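Local structure of glyoxalase family protein (2P25) at residues A[19-23]-A[24-28]; A[97-100]-A[101-104]; A[63-67]-A[68-72]. The protein is of undefined function but belongs to the glyoxalase/bleomycin resistance/dioxygenase superfamily, whose fold is built from beta-alpha-beta-beta-beta modules. All coordinates share one frame; numbering follows the deposited sequence.

Interaction 1 of 3, residues A[19-23]-A[24-28]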
ATOM      1  N   THR A  19      -3.256 -13.045 -11.629  1.00 16.70           N
ATOM      2  CA  THR A  19      -2.211 -12.180 -11.074  1.00 17.12           C
ATOM      3  C   THR A  19      -1.102 -11.983 -12.119  1.00 16.98           C
ATOM      4  O   THR A  19      -0.669 -10.850 -12.378  1.00 17.76           O
ATOM      5  CB  THR A  19      -1.641 -12.761  -9.764  1.00 15.99           C
ATOM      6  OG1 THR A  19      -2.683 -12.862  -8.780  1.00 15.68           O
ATOM      7  CG2 THR A  19      -0.538 -11.856  -9.208  1.00 17.27           C
ATOM      8  N   LYS A  20      -0.660 -13.068 -12.759  1.00 17.00           N
ATOM      9  CA  LYS A  20       0.358 -12.930 -13.821  1.00 18.24           C
ATOM     10  C   LYS A  20      -0.181 -12.118 -15.008  1.00 18.56           C
ATOM     11  O   LYS A  20       0.510 -11.240 -15.532  1.00 18.65           O
ATOM     12  CB  LYS A  20       0.857 -14.309 -14.308  1.00 18.66           C
ATOM     13  CG  LYS A  20       1.642 -15.120 -13.276  1.00 20.86           C
ATOM     14  CD  LYS A  20       2.944 -14.429 -12.913  1.00 26.83           C
ATOM     15  CE  LYS A  20       3.994 -15.406 -12.345  1.00 28.85           C
ATOM     16  NZ  LYS A  20       4.675 -16.226 -13.395  1.00 29.29           N
ATOM     17  N   ASN A  21      -1.421 -12.396 -15.418  1.00 18.75           N
ATOM     18  CA  ASN A  21      -2.000 -11.707 -16.575  1.00 20.14           C
ATOM     19  C   ASN A  21      -2.061 -10.199 -16.307  1.00 19.69           C
ATOM     20  O   ASN A  21      -1.689  -9.388 -17.161  1.00 20.97           O
ATOM     21  CB  ASN A  21      -3.378 -12.297 -16.854  1.00 21.36           C
ATOM     22  CG  ASN A  21      -4.050 -11.701 -18.066  1.00 26.18           C
ATOM     23  OD1 ASN A  21      -3.581 -11.848 -19.208  1.00 31.21           O
ATOM     24  ND2 ASN A  21      -5.180 -11.043 -17.834  1.00 32.14           N
ATOM     25  N   PHE A  22      -2.465  -9.828 -15.102  1.00 18.49           N
ATOM     26  CA  PHE A  22      -2.673  -8.416 -14.775  1.00 18.56           C
ATOM     27  C   PHE A  22      -1.368  -7.698 -14.430  1.00 18.69           C
ATOM     28  O   PHE A  22      -0.989  -6.723 -15.087  1.00 19.41           O
ATOM     29  CB  PHE A  22      -3.685  -8.297 -13.627  1.00 18.79           C
ATOM     30  CG  PHE A  22      -4.082  -6.876 -13.304  1.00 17.99           C
ATOM     31  CD1 PHE A  22      -5.191  -6.276 -13.946  1.00 18.63           C
ATOM     32  CD2 PHE A  22      -3.385  -6.154 -12.336  1.00 17.57           C
ATOM     33  CE1 PHE A  22      -5.579  -4.947 -13.615  1.00 18.59           C
ATOM     34  CE2 PHE A  22      -3.758  -4.832 -11.979  1.00 17.79           C
ATOM     35  CZ  PHE A  22      -4.848  -4.214 -12.654  1.00 18.91           C
ATOM     36  N   TYR A  23      -0.679  -8.152 -13.391  1.00 18.44           N
ATOM     37  CA  TYR A  23       0.500  -7.420 -12.918  1.00 18.10           C
ATOM     38  C   TYR A  23       1.742  -7.558 -13.791  1.00 19.49           C
ATOM     39  O   TYR A  23       2.478  -6.607 -13.984  1.00 20.81           O
ATOM     40  CB  TYR A  23       0.825  -7.792 -11.470  1.00 18.38           C
ATOM     41  CG  TYR A  23      -0.175  -7.238 -10.495  1.00 17.67           C
ATOM     42  CD1 TYR A  23      -0.098  -5.919 -10.080  1.00 18.19           C
ATOM     43  CD2 TYR A  23      -1.225  -8.036  -9.989  1.00 16.37           C
ATOM     44  CE1 TYR A  23      -1.012  -5.388  -9.187  1.00 17.63           C
ATOM     45  CE2 TYR A  23      -2.159  -7.506  -9.088  1.00 17.26           C
ATOM     46  CZ  TYR A  23      -2.034  -6.188  -8.684  1.00 18.49           C
ATOM     47  OH  TYR A  23      -2.913  -5.616  -7.790  1.00 17.16           O
ATOM     48  N   VAL A  24       1.981  -8.765 -14.288  1.00 19.66           N
ATOM     49  CA  VAL A  24       3.159  -9.005 -15.095  1.00 20.95           C
ATOM     50  C   VAL A  24       2.886  -8.638 -16.549  1.00 21.67           C
ATOM     51  O   VAL A  24       3.610  -7.810 -17.126  1.00 23.69           O
ATOM     52  CB  VAL A  24       3.666 -10.453 -14.934  1.00 20.64           C
ATOM     53  CG1 VAL A  24       4.873 -10.728 -15.881  1.00 22.00           C
ATOM     54  CG2 VAL A  24       4.047 -10.727 -13.447  1.00 20.59           C
ATOM     55  N   GLU A  25       1.870  -9.245 -17.159  1.00 22.31           N
ATOM     56  CA  GLU A  25       1.670  -9.064 -18.598  1.00 24.58           C
ATOM     57  C   GLU A  25       1.165  -7.674 -18.990  1.00 24.52           C
ATOM     58  O   GLU A  25       1.644  -7.089 -19.970  1.00 25.81           O
ATOM     59  CB  GLU A  25       0.807 -10.199 -19.204  1.00 24.16           C
ATOM     60  CG  GLU A  25       1.446 -11.611 -19.087  1.00 27.98           C
ATOM     61  CD  GLU A  25       2.819 -11.720 -19.767  1.00 31.69           C
ATOM     62  OE1 GLU A  25       3.028 -11.077 -20.826  1.00 34.65           O
ATOM     63  OE2 GLU A  25       3.692 -12.453 -19.243  1.00 33.16           O
ATOM     64  N   LYS A  26       0.226  -7.128 -18.226  1.00 22.97           N
ATOM     65  CA  LYS A  26      -0.360  -5.853 -18.566  1.00 22.95           C
ATOM     66  C   LYS A  26       0.341  -4.661 -17.953  1.00 23.84           C
ATOM     67  O   LYS A  26       0.709  -3.726 -18.665  1.00 24.91           O
ATOM     68  CB  LYS A  26      -1.866  -5.845 -18.260  1.00 22.27           C
ATOM     69  CG  LYS A  26      -2.578  -6.906 -19.051  1.00 21.83           C
ATOM     70  CD  LYS A  26      -4.056  -7.006 -18.708  1.00 21.97           C
ATOM     71  CE  LYS A  26      -4.740  -8.004 -19.635  1.00 23.71           C
ATOM     72  NZ  LYS A  26      -6.205  -8.174 -19.319  1.00 24.45           N
ATOM     73  N   LEU A  27       0.542  -4.685 -16.644  1.00 22.79           N
ATOM     74  CA  LEU A  27       1.206  -3.577 -15.959  1.00 23.53           C
ATOM     75  C   LEU A  27       2.723  -3.575 -16.183  1.00 23.81           C
ATOM     76  O   LEU A  27       3.389  -2.563 -15.925  1.00 24.93           O
ATOM     77  CB  LEU A  27       0.890  -3.588 -14.457  1.00 23.39           C
ATOM     78  CG  LEU A  27      -0.293  -2.680 -14.058  1.00 25.76           C
ATOM     79  CD1 LEU A  27      -1.426  -2.655 -15.078  1.00 26.82           C
ATOM     80  CD2 LEU A  27      -0.787  -2.911 -12.684  1.00 20.32           C
ATOM     81  N   GLY A  28       3.252  -4.706 -16.647  1.00 23.46           N
ATOM     82  CA  GLY A  28       4.658  -4.787 -17.041  1.00 23.57           C
ATOM     83  C   GLY A  28       5.649  -4.961 -15.914  1.00 24.17           C
ATOM     84  O   GLY A  28       6.847  -4.676 -16.078  1.00 24.29           O
TER
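Phe22 swings CG anti to its own nitrogen (chi1 -174°) while Tyr23, next along helix 16-26, carries CG anti to its carbonyl carbon (chi1 -71°), and these opposite choices bring both rings against the isobutyl group of Leu27. One methyl does the touching: Leu27 CD2 lies 3.6 Å from Phe22 CE2 and 4.0 Å from Tyr23 CD1, approaching both rings at a slant. Leu27 and Tyr23 run alongside each other and point the same way. The two rings also meet, with Phe22 CD2 sitting over the centre of one face of Tyr23, 3.6 Å above its plane, while Tyr23 CG lies at the Phe22 edge. Lys20 and Val24 lie side by side, CD against CG2 at 3.9 Å. Over the turns at 20-26 the backbone is wider than an alpha-helix. Glu25 N reaches Lys20 O at 2.9 Å and Leu27 N reaches Phe22 O at 3.0 Å, each five residues back, whereas Val24 N bonds only weakly to Lys20 O, and Lys26 N weakly to both Asn21 O and Phe22 O. These turns are thus pi-type, and Gly28 leaves the helix with positive phi. Tyr23 OH bonds to Asp116, and the Tyr23 side chain, with Thr19, faces the sheet, touching Ile11, Leu47, Leu54 and Ile56; Phe22 packs instead on the loop residues Ile96, Asp116 and Pro117. The ammonium of Lys26 is held by Gln94 O, and Leu27 also packs on Phe3 of the second subunit. A helix laid on a mixed four-stranded sheet, following strand 6-13 and preceding strand 30-37 in the chain, belongs to the beta-alpha-beta-beta-beta module characteristic of the glyoxalase/bleomycin resistance/dioxygenase superfamily.

Interaction 2 of 3, residues A[97-100]-A[101-104]; sequences ETEP and LRVD
Arg102 closes its guanidinium on Glu99 OE1, with NH1 at 2.9 Å and NH2 more weakly at 3.1 Å, a salt bridge in which two nitrogens share a single carboxylate oxygen. NH1 comes to OE1 on its anti side. The groups are not coplanar: their planes stand 42° apart, and OE1 is tilted 24° from the guanidinium plane. NH1 has another partner, since Pro100 O lies in that plane at the guanidinium edge and accepts a long, weak bond of 3.4 Å. Arg102 can curl back over the intervening residues because CG sits between the backbone nitrogen and carbonyl carbon (chi1 55°) and the chain bends again at chi2; Glu99, by contrast, reaches out extended beyond CG. Behind this first shell, strand 110-115 holds the backbone. Glu99 and Arg102 pair with Phe113 and Met111 respectively, and Glu99 O also takes a bond from Thr112 OG1. Leu101 packs on Ile84, Glu85 and Ile88 of helix 84-93, while the side chains of Glu99 and Arg102 lie against Phe113 of the strand. Two donors and one oxygen, joined at angles short of straight on a partly exposed surface, probably make a modest electrostatic clasp across the entry to edge strand 102-103.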
ATOM      1  N   GLU A  97     -10.869  -1.725 -17.448  1.00 21.46           N
ATOM      2  CA  GLU A  97     -11.765  -0.566 -17.363  1.00 22.29           C
ATOM      3  C   GLU A  97     -11.265   0.524 -16.420  1.00 20.99           C
ATOM      4  O   GLU A  97     -10.602   0.242 -15.425  1.00 20.05           O
ATOM      5  CB  GLU A  97     -13.160  -1.009 -16.952  1.00 23.34           C
ATOM      6  CG  GLU A  97     -13.788  -1.922 -17.960  1.00 28.56           C
ATOM      7  CD  GLU A  97     -15.282  -2.057 -17.736  1.00 37.00           C
ATOM      8  OE1 GLU A  97     -15.989  -1.034 -17.863  1.00 40.22           O
ATOM      9  OE2 GLU A  97     -15.738  -3.178 -17.410  1.00 41.30           O
ATOM     10  N   THR A  98     -11.560   1.774 -16.772  1.00 20.52           N
ATOM     11  CA  THR A  98     -11.174   2.905 -15.948  1.00 20.49           C
ATOM     12  C   THR A  98     -12.416   3.726 -15.655  1.00 21.05           C
ATOM     13  O   THR A  98     -13.338   3.802 -16.496  1.00 21.23           O
ATOM     14  CB  THR A  98     -10.088   3.782 -16.639  1.00 21.07           C
ATOM     15  OG1 THR A  98     -10.438   4.005 -18.004  1.00 19.44           O
ATOM     16  CG2 THR A  98      -8.717   3.093 -16.585  1.00 21.11           C
ATOM     17  N   GLU A  99     -12.470   4.288 -14.451  1.00 20.55           N
ATOM     18  CA  GLU A  99     -13.513   5.256 -14.094  1.00 20.98           C
ATOM     19  C   GLU A  99     -13.375   6.538 -14.926  1.00 20.95           C
ATOM     20  O   GLU A  99     -12.287   6.850 -15.426  1.00 19.95           O
ATOM     21  CB  GLU A  99     -13.464   5.611 -12.610  1.00 20.93           C
ATOM     22  CG  GLU A  99     -13.754   4.438 -11.685  1.00 23.28           C
ATOM     23  CD  GLU A  99     -13.771   4.856 -10.247  1.00 26.05           C
ATOM     24  OE1 GLU A  99     -13.247   5.949  -9.921  1.00 28.98           O
ATOM     25  OE2 GLU A  99     -14.295   4.081  -9.429  1.00 29.96           O
ATOM     26  N   PRO A 100     -14.487   7.285 -15.098  1.00 21.54           N
ATOM     27  CA  PRO A 100     -14.365   8.570 -15.804  1.00 22.34           C
ATOM     28  C   PRO A 100     -13.310   9.471 -15.145  1.00 21.83           C
ATOM     29  O   PRO A 100     -13.151   9.479 -13.931  1.00 22.07           O
ATOM     30  CB  PRO A 100     -15.750   9.208 -15.641  1.00 22.90           C
ATOM     31  CG  PRO A 100     -16.672   8.049 -15.374  1.00 23.05           C
ATOM     32  CD  PRO A 100     -15.875   6.989 -14.698  1.00 23.14           C
ATOM     33  N   LEU A 101     -12.615  10.230 -15.981  1.00 22.99           N
ATOM     34  CA  LEU A 101     -11.560  11.122 -15.545  1.00 24.24           C
ATOM     35  C   LEU A 101     -12.174  12.235 -14.697  1.00 25.07           C
ATOM     36  O   LEU A 101     -13.252  12.737 -15.007  1.00 25.24           O
ATOM     37  CB  LEU A 101     -10.914  11.710 -16.804  1.00 24.41           C
ATOM     38  CG  LEU A 101      -9.526  12.301 -16.835  1.00 26.34           C
ATOM     39  CD1 LEU A 101      -8.498  11.386 -16.184  1.00 23.84           C
ATOM     40  CD2 LEU A 101      -9.172  12.628 -18.302  1.00 24.08           C
ATOM     41  N   ARG A 102     -11.500  12.605 -13.622  1.00 25.89           N
ATOM     42  CA  ARG A 102     -11.880  13.801 -12.864  1.00 27.51           C
ATOM     43  C   ARG A 102     -10.649  14.513 -12.334  1.00 27.87           C
ATOM     44  O   ARG A 102      -9.535  14.094 -12.597  1.00 27.56           O
ATOM     45  CB  ARG A 102     -12.798  13.436 -11.714  1.00 28.28           C
ATOM     46  CG  ARG A 102     -12.233  12.377 -10.789  1.00 31.49           C
ATOM     47  CD  ARG A 102     -13.368  11.507 -10.383  1.00 36.35           C
ATOM     48  NE  ARG A 102     -13.052  10.593  -9.300  1.00 37.07           N
ATOM     49  CZ  ARG A 102     -12.768   9.304  -9.460  1.00 36.81           C
ATOM     50  NH1 ARG A 102     -12.708   8.745 -10.677  1.00 36.07           N
ATOM     51  NH2 ARG A 102     -12.535   8.580  -8.382  1.00 37.77           N
ATOM     52  N   VAL A 103     -10.859  15.600 -11.601  1.00 29.00           N
ATOM     53  CA  VAL A 103      -9.759  16.321 -10.988  1.00 30.43           C
ATOM     54  C   VAL A 103      -9.801  16.181  -9.471  1.00 31.75           C
ATOM     55  O   VAL A 103     -10.870  16.047  -8.869  1.00 31.74           O
ATOM     56  CB  VAL A 103      -9.740  17.814 -11.392  1.00 30.83           C
ATOM     57  CG1 VAL A 103      -9.505  17.960 -12.900  1.00 30.97           C
ATOM     58  CG2 VAL A 103     -11.031  18.502 -10.974  1.00 31.30           C
ATOM     59  N   ASP A 104      -8.617  16.187  -8.868  1.00 32.90           N
ATOM     60  CA  ASP A 104      -8.460  16.082  -7.422  1.00 34.57           C
ATOM     61  C   ASP A 104      -9.086  17.324  -6.761  1.00 35.50           C
ATOM     62  O   ASP A 104      -8.822  18.446  -7.189  1.00 35.27           O
ATOM     63  CB  ASP A 104      -6.960  15.965  -7.104  1.00 34.72           C
ATOM     64  CG  ASP A 104      -6.680  15.293  -5.760  1.00 37.00           C
ATOM     65  OD1 ASP A 104      -7.629  15.089  -4.969  1.00 41.24           O
ATOM     66  OD2 ASP A 104      -5.502  14.957  -5.498  1.00 35.73           O
TER

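Interaction 3 of 3, residues A[63-67]-A[68-72]; sequences PARPS and YPEAL
Arg65 and Glu70 face each other almost perpendicularly, guanidinium and carboxylate planes 82° apart, and this salt bridge is not the coplanar kind. Arg65 presents its outer end, and both NH1 and NH2 converge on one atom, Glu70 OE2. Arg65 NH2 is the closer to Glu70 OE2, at 2.9 Å, and NH1 follows at 3.3 Å. OE2 lies practically in the guanidinium plane, yet the nitrogens come to it from one and the same face of the carboxylate; NH2 stands 75° out of the carboxylate plane. The reach is made by an arginine extended from CG to NE, with CG anti to the backbone nitrogen (chi1 179°), which spans the chain reversal to an equally extended glutamate. A water also bonds to both partners, donating to Glu70 OE2 at 2.6 Å and accepting from Arg65 NH1. Another water joins the backbone of the turn, giving a hydrogen to Pro66 O at 2.8 Å and taking one from Ala71 N at 2.9 Å. Next to it, Pro66 CB and Ala71 CB touch at 4.0 Å. The reversal itself includes a cis peptide between Tyr68 and Pro69 and a positive phi at Tyr68, whose ring edge comes beside Ser67 OG. Further partners fix the charged pair: Arg65 NH2 also bonds to Arg75 O, and Glu70 OE1 to Asn12 ND2 of the second subunit, where Pro66 meets the Pro66 of that chain. The loop between strands 52-58 and 73-80 is therefore part of the subunit interface. With two nitrogens and a water donating to OE2, the negative charge of Glu70 is probably well stabilised, and the limbs are joined by the salt bridge, the Pro66-Ala71 contact and the second water.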
ATOM      1  N   PRO A  63     -10.858 -13.840   1.977  1.00 19.56           N
ATOM      2  CA  PRO A  63     -12.181 -13.354   1.588  1.00 19.27           C
ATOM      3  C   PRO A  63     -12.109 -12.003   0.863  1.00 18.57           C
ATOM      4  O   PRO A  63     -11.045 -11.365   0.812  1.00 17.52           O
ATOM      5  CB  PRO A  63     -12.900 -13.179   2.942  1.00 20.00           C
ATOM      6  CG  PRO A  63     -11.796 -12.840   3.872  1.00 21.07           C
ATOM      7  CD  PRO A  63     -10.635 -13.710   3.429  1.00 20.19           C
ATOM      8  N   ALA A  64     -13.253 -11.568   0.350  1.00 17.30           N
ATOM      9  CA  ALA A  64     -13.343 -10.347  -0.446  1.00 17.29           C
ATOM     10  C   ALA A  64     -12.823  -9.126   0.301  1.00 16.67           C
ATOM     11  O   ALA A  64     -12.983  -9.001   1.517  1.00 16.96           O
ATOM     12  CB  ALA A  64     -14.790 -10.099  -0.871  1.00 17.97           C
ATOM     13  N   ARG A  65     -12.232  -8.214  -0.450  1.00 18.04           N
ATOM     14  CA  ARG A  65     -11.779  -6.949   0.112  1.00 18.25           C
ATOM     15  C   ARG A  65     -13.033  -6.202   0.619  1.00 18.90           C
ATOM     16  O   ARG A  65     -13.986  -5.993  -0.137  1.00 19.42           O
ATOM     17  CB  ARG A  65     -11.106  -6.138  -0.991  1.00 17.77           C
ATOM     18  CG  ARG A  65     -10.626  -4.771  -0.496  1.00 19.91           C
ATOM     19  CD  ARG A  65     -10.034  -3.963  -1.653  1.00 19.85           C
ATOM     20  NE  ARG A  65      -9.595  -2.647  -1.201  1.00 19.05           N
ATOM     21  CZ  ARG A  65     -10.368  -1.567  -1.166  1.00 21.45           C
ATOM     22  NH1 ARG A  65     -11.649  -1.643  -1.526  1.00 20.92           N
ATOM     23  NH2 ARG A  65      -9.856  -0.409  -0.751  1.00 21.49           N
ATOM     24  N   PRO A  66     -13.054  -5.825   1.905  1.00 19.78           N
ATOM     25  CA  PRO A  66     -14.233  -5.092   2.415  1.00 20.10           C
ATOM     26  C   PRO A  66     -14.515  -3.799   1.673  1.00 19.58           C
ATOM     27  O   PRO A  66     -13.612  -3.085   1.283  1.00 19.28           O
ATOM     28  CB  PRO A  66     -13.860  -4.784   3.869  1.00 20.76           C
ATOM     29  CG  PRO A  66     -12.937  -5.886   4.242  1.00 20.39           C
ATOM     30  CD  PRO A  66     -12.094  -6.110   2.987  1.00 21.08           C
ATOM     31  N   SER A  67     -15.801  -3.535   1.460  1.00 20.41           N
ATOM     32  CA  SER A  67     -16.221  -2.280   0.880  1.00 21.60           C
ATOM     33  C   SER A  67     -17.607  -1.957   1.439  1.00 21.37           C
ATOM     34  O   SER A  67     -18.323  -2.844   1.942  1.00 21.10           O
ATOM     35  CB  SER A  67     -16.205  -2.365  -0.657  1.00 22.98           C
ATOM     36  OG  SER A  67     -17.146  -3.351  -1.108  1.00 24.05           O
ATOM     37  N   TYR A  68     -17.968  -0.678   1.414  1.00 21.69           N
ATOM     38  CA  TYR A  68     -19.313  -0.263   1.846  1.00 22.30           C
ATOM     39  C   TYR A  68     -19.712  -0.767   3.245  1.00 22.76           C
ATOM     40  O   TYR A  68     -20.721  -1.450   3.423  1.00 22.96           O
ATOM     41  CB  TYR A  68     -20.350  -0.625   0.747  1.00 22.63           C
ATOM     42  CG  TYR A  68     -19.984   0.042  -0.562  1.00 22.15           C
ATOM     43  CD1 TYR A  68     -20.277   1.389  -0.782  1.00 24.51           C
ATOM     44  CD2 TYR A  68     -19.296  -0.659  -1.561  1.00 21.83           C
ATOM     45  CE1 TYR A  68     -19.906   2.029  -1.983  1.00 23.97           C
ATOM     46  CE2 TYR A  68     -18.923  -0.035  -2.754  1.00 24.54           C
ATOM     47  CZ  TYR A  68     -19.232   1.313  -2.946  1.00 25.02           C
ATOM     48  OH  TYR A  68     -18.864   1.920  -4.123  1.00 27.71           O
ATOM     49  N   PRO A  69     -18.936  -0.403   4.268  1.00 22.09           N
ATOM     50  CA  PRO A  69     -17.749   0.459   4.251  1.00 21.85           C
ATOM     51  C   PRO A  69     -16.422  -0.289   4.046  1.00 20.78           C
ATOM     52  O   PRO A  69     -16.315  -1.486   4.338  1.00 20.69           O
ATOM     53  CB  PRO A  69     -17.769   1.049   5.666  1.00 21.93           C
ATOM     54  CG  PRO A  69     -18.267  -0.107   6.518  1.00 22.34           C
ATOM     55  CD  PRO A  69     -19.328  -0.780   5.645  1.00 22.91           C
ATOM     56  N   GLU A  70     -15.417   0.426   3.566  1.00 21.12           N
ATOM     57  CA  GLU A  70     -14.059  -0.117   3.581  1.00 20.81           C
ATOM     58  C   GLU A  70     -13.573  -0.293   5.024  1.00 20.11           C
ATOM     59  O   GLU A  70     -14.079   0.330   5.960  1.00 19.66           O
ATOM     60  CB  GLU A  70     -13.110   0.784   2.826  1.00 22.24           C
ATOM     61  CG  GLU A  70     -13.258   0.713   1.306  1.00 25.05           C
ATOM     62  CD  GLU A  70     -12.272   1.622   0.617  1.00 30.93           C
ATOM     63  OE1 GLU A  70     -11.715   2.491   1.324  1.00 31.28           O
ATOM     64  OE2 GLU A  70     -12.051   1.485  -0.613  1.00 30.48           O
ATOM     65  N   ALA A  71     -12.579  -1.153   5.192  1.00 18.46           N
ATOM     66  CA  ALA A  71     -12.063  -1.410   6.517  1.00 17.12           C
ATOM     67  C   ALA A  71     -10.802  -0.561   6.753  1.00 15.92           C
ATOM     68  O   ALA A  71     -10.171  -0.033   5.820  1.00 15.24           O
ATOM     69  CB  ALA A  71     -11.740  -2.894   6.671  1.00 17.51           C
ATOM     70  N   LEU A  72     -10.469  -0.447   8.016  1.00 14.71           N
ATOM     71  CA  LEU A  72      -9.177   0.092   8.414  1.00 14.31           C
ATOM     72  C   LEU A  72      -8.042  -0.635   7.716  1.00 15.17           C
ATOM     73  O   LEU A  72      -8.139  -1.850   7.429  1.00 15.08           O
ATOM     74  CB  LEU A  72      -9.051  -0.029   9.935  1.00 14.41           C
ATOM     75  CG  LEU A  72     -10.028   0.881  10.689  1.00 14.40           C
ATOM     76  CD1 LEU A  72     -10.087   0.470  12.150  1.00 15.48           C
ATOM     77  CD2 LEU A  72      -9.612   2.371  10.536  1.00 15.61           C
TER
HETATM   78  O   HOH W   1     -14.082   0.365  -1.795  1.00 37.38           O
HETATM   79  O   HOH W   2     -11.374  -2.434   2.849  1.00 23.18           O

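Overall arrangement
Along the chain, interaction 1 comes first, then 3, then 2. Residues 19-28 lie in helix 16-26 and its exit, on the sheet that includes strands 6-13 and 52-58. Residues 97-104 lead from helix 84-93 into edge strand 102-103 of the second sheet. Residues 63-72 are in the loop connecting the two sheets. Centres are about 21 to 24 Å apart and no pair touches; interactions 1 and 3 lie on opposite sides of the chain's centre. Interaction 3 lies in the subunit interface, interaction 1 reaches the second subunit through Leu27 alone, and interaction 2 is not touched by it. Each beta-alpha-beta-beta-beta module thus holds one contact, and the linker, which also serves the dimer, holds the third.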